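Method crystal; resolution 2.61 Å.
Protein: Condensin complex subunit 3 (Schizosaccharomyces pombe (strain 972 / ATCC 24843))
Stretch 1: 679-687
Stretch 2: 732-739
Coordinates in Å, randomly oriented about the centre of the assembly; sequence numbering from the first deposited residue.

Stretch 1, residues 679-687: MLDWTDNEK
Stretch 2 732-739: SLLGKLKI

Small contacts between distant segments of one chain often combine an apolar anchor with a charge pair, and condensin complex subunit 3 offers a compact example. Residues 679-682 belong to a helix that began earlier; after a turn, 685-686 form a 3-10 segment. The partner, 732-739, continues a weakly bonded helix to about Lys736 and then extends, with phi/psi of -58/149 at Leu737 and -109/93 at Lys738. Only 261 Å² is buried, and no hydrogen bond crosses.

Leu733 (m,t) points its CA-to-CB bond toward the first stretch, and its CD2 lies 4.4 Å from Leu680 CD1, a loose apolar contact. Leu734 points away, and Gly735 lies out of reach. At Lys736 (m,t,t,m), CB approaches Leu680 CD1 to 3.9 Å and CD approaches the same Leu680 CD1 to 4.1 Å, before the amino end leads away. Leu737 (m,t) starts away, yet its end returns, placing CD2 3.8 Å from Leu680 CD2. Leu680 (m,t), directed toward the partner, thus engages three residues with its two methyls; Leu680 CA is 7.4 Å from Leu737 CA.

The second register point pairs the CA atoms of Asp684 and Lys738 at 7.1 Å. Lys738 (m,t,p,t) reaches across, its CD 3.2 Å from Asp684 OD2, but its NZ stands 3.8 Å from that same oxygen, a long salt bridge. Asp684 (chi1 t, phi/psi -76/122) is also held locally: Glu686 N donates to Asp684 OD1 at 2.8 Å, and Lys687 NZ makes another long salt bridge to Asp684 OD2 at 3.9 Å. One carboxylate thus bonds within its own turn while meeting two lysines. Lys738 NZ finally comes 3.7 Å from CB of the poorly ordered Glu686 (t,p). Ile739 is beyond reach.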

# COMPACT_ATOMS: atom_id res chain seq x y z
N MET A 679 19.03 -5.05 3.02
CA MET A 679 19.55 -6.31 3.54
C MET A 679 20.10 -6.14 4.95
O MET A 679 20.01 -7.07 5.77
CB MET A 679 20.64 -6.85 2.63
CG MET A 679 20.26 -7.02 1.17
SD MET A 679 21.43 -8.12 0.35
CE MET A 679 21.17 -7.72 -1.36
N LEU A 680 20.67 -4.98 5.26
CA LEU A 680 21.21 -4.75 6.60
C LEU A 680 20.09 -4.62 7.63
O LEU A 680 20.22 -5.10 8.76
CB LEU A 680 22.08 -3.50 6.61
CG LEU A 680 23.48 -3.65 6.02
CD1 LEU A 680 24.14 -2.30 5.87
CD2 LEU A 680 24.34 -4.57 6.88
N ASP A 681 18.98 -3.98 7.26
CA ASP A 681 17.84 -3.90 8.16
C ASP A 681 17.27 -5.28 8.43
O ASP A 681 16.91 -5.61 9.57
CB ASP A 681 16.78 -2.98 7.58
CG ASP A 681 17.26 -1.55 7.45
OD1 ASP A 681 16.41 -0.64 7.29
OD2 ASP A 681 18.48 -1.33 7.53
N TRP A 682 17.17 -6.12 7.39
CA TRP A 682 16.66 -7.47 7.57
C TRP A 682 17.49 -8.26 8.57
O TRP A 682 16.95 -9.12 9.28
CB TRP A 682 16.65 -8.21 6.23
CG TRP A 682 15.67 -7.66 5.23
CD1 TRP A 682 14.60 -6.86 5.49
CD2 TRP A 682 15.68 -7.87 3.82
NE1 TRP A 682 13.94 -6.56 4.32
CE2 TRP A 682 14.59 -7.17 3.28
CE3 TRP A 682 16.51 -8.58 2.95
CZ2 TRP A 682 14.30 -7.16 1.92
CZ3 TRP A 682 16.23 -8.58 1.60
CH2 TRP A 682 15.13 -7.87 1.10
N THR A 683 18.79 -8.00 8.64
CA THR A 683 19.69 -8.75 9.50
C THR A 683 19.91 -8.08 10.85
O THR A 683 20.63 -8.63 11.69
CB THR A 683 21.03 -8.95 8.79
OG1 THR A 683 21.47 -7.70 8.24
CG2 THR A 683 20.89 -9.93 7.66
N ASP A 684 19.29 -6.93 11.10
CA ASP A 684 19.46 -6.21 12.35
C ASP A 684 18.66 -6.90 13.45
O ASP A 684 17.44 -7.04 13.35
CB ASP A 684 19.01 -4.76 12.18
CG ASP A 684 19.30 -3.91 13.40
OD1 ASP A 684 19.47 -4.46 14.51
OD2 ASP A 684 19.35 -2.67 13.25
N ASN A 685 19.35 -7.31 14.52
CA ASN A 685 18.68 -8.02 15.61
C ASN A 685 17.65 -7.14 16.30
O ASN A 685 16.67 -7.64 16.86
CB ASN A 685 19.71 -8.51 16.62
CG ASN A 685 19.09 -9.26 17.78
OD1 ASN A 685 18.95 -8.73 18.88
ND2 ASN A 685 18.69 -10.50 17.53
N GLU A 686 17.86 -5.82 16.30
CA GLU A 686 16.93 -4.92 16.97
C GLU A 686 15.55 -4.93 16.33
O GLU A 686 14.57 -4.61 17.00
CB GLU A 686 17.49 -3.49 16.95
CG GLU A 686 16.66 -2.48 17.72
CD GLU A 686 16.63 -2.75 19.21
OE1 GLU A 686 17.44 -3.58 19.68
OE2 GLU A 686 15.80 -2.14 19.92
N LYS A 687 15.45 -5.31 15.06
CA LYS A 687 14.19 -5.23 14.32
C LYS A 687 13.35 -6.50 14.42
O LYS A 687 12.41 -6.66 13.64
CB LYS A 687 14.46 -4.91 12.85
CG LYS A 687 15.19 -3.60 12.62
CD LYS A 687 14.79 -2.98 11.30
CE LYS A 687 15.83 -2.00 10.80
NZ LYS A 687 16.16 -0.95 11.80
N SER A 732 32.60 -0.37 2.96
CA SER A 732 31.65 0.65 3.40
C SER A 732 30.60 0.08 4.34
O SER A 732 30.11 0.79 5.22
CB SER A 732 30.96 1.27 2.18
OG SER A 732 30.29 0.29 1.42
N LEU A 733 30.25 -1.20 4.19
CA LEU A 733 29.19 -1.78 5.00
C LEU A 733 29.62 -1.97 6.45
O LEU A 733 28.78 -1.91 7.35
CB LEU A 733 28.75 -3.11 4.39
CG LEU A 733 28.39 -3.04 2.91
CD1 LEU A 733 28.08 -4.42 2.38
CD2 LEU A 733 27.23 -2.09 2.69
N LEU A 734 30.91 -2.21 6.69
CA LEU A 734 31.40 -2.37 8.06
C LEU A 734 31.06 -1.17 8.92
O LEU A 734 30.83 -1.31 10.13
CB LEU A 734 32.90 -2.62 8.05
CG LEU A 734 33.35 -3.97 7.51
CD1 LEU A 734 34.81 -3.92 7.10
CD2 LEU A 734 33.14 -5.06 8.55
N GLY A 735 31.00 0.03 8.33
CA GLY A 735 30.65 1.21 9.08
C GLY A 735 29.17 1.32 9.39
O GLY A 735 28.80 2.02 10.34
N LYS A 736 28.32 0.65 8.61
CA LYS A 736 26.89 0.69 8.84
C LYS A 736 26.40 -0.40 9.78
O LYS A 736 25.27 -0.31 10.28
CB LYS A 736 26.14 0.57 7.51
CG LYS A 736 26.64 1.52 6.43
CD LYS A 736 25.95 1.28 5.11
CE LYS A 736 26.54 2.14 4.01
NZ LYS A 736 26.46 3.59 4.33
N LEU A 737 27.22 -1.41 10.04
CA LEU A 737 26.82 -2.49 10.93
C LEU A 737 26.44 -1.95 12.30
O LEU A 737 26.96 -0.93 12.76
CB LEU A 737 27.94 -3.51 11.07
CG LEU A 737 28.38 -4.23 9.79
CD1 LEU A 737 29.62 -5.07 10.06
CD2 LEU A 737 27.27 -5.09 9.24
N LYS A 738 25.51 -2.64 12.94
CA LYS A 738 25.05 -2.31 14.29
C LYS A 738 25.59 -3.40 15.22
O LYS A 738 24.96 -4.45 15.39
CB LYS A 738 23.54 -2.22 14.36
CG LYS A 738 22.98 -0.86 13.98
CD LYS A 738 21.54 -0.70 14.46
CE LYS A 738 21.46 -0.50 15.97
NZ LYS A 738 20.15 -0.92 16.52
N ILE A 739 26.75 -3.15 15.80
CA ILE A 739 27.42 -4.10 16.68
C ILE A 739 27.08 -3.71 18.12
O ILE A 739 27.40 -2.58 18.52
CB ILE A 739 28.93 -4.11 16.45
CG1 ILE A 739 29.24 -4.20 14.95
CG2 ILE A 739 29.58 -5.26 17.20
CD1 ILE A 739 28.69 -5.43 14.27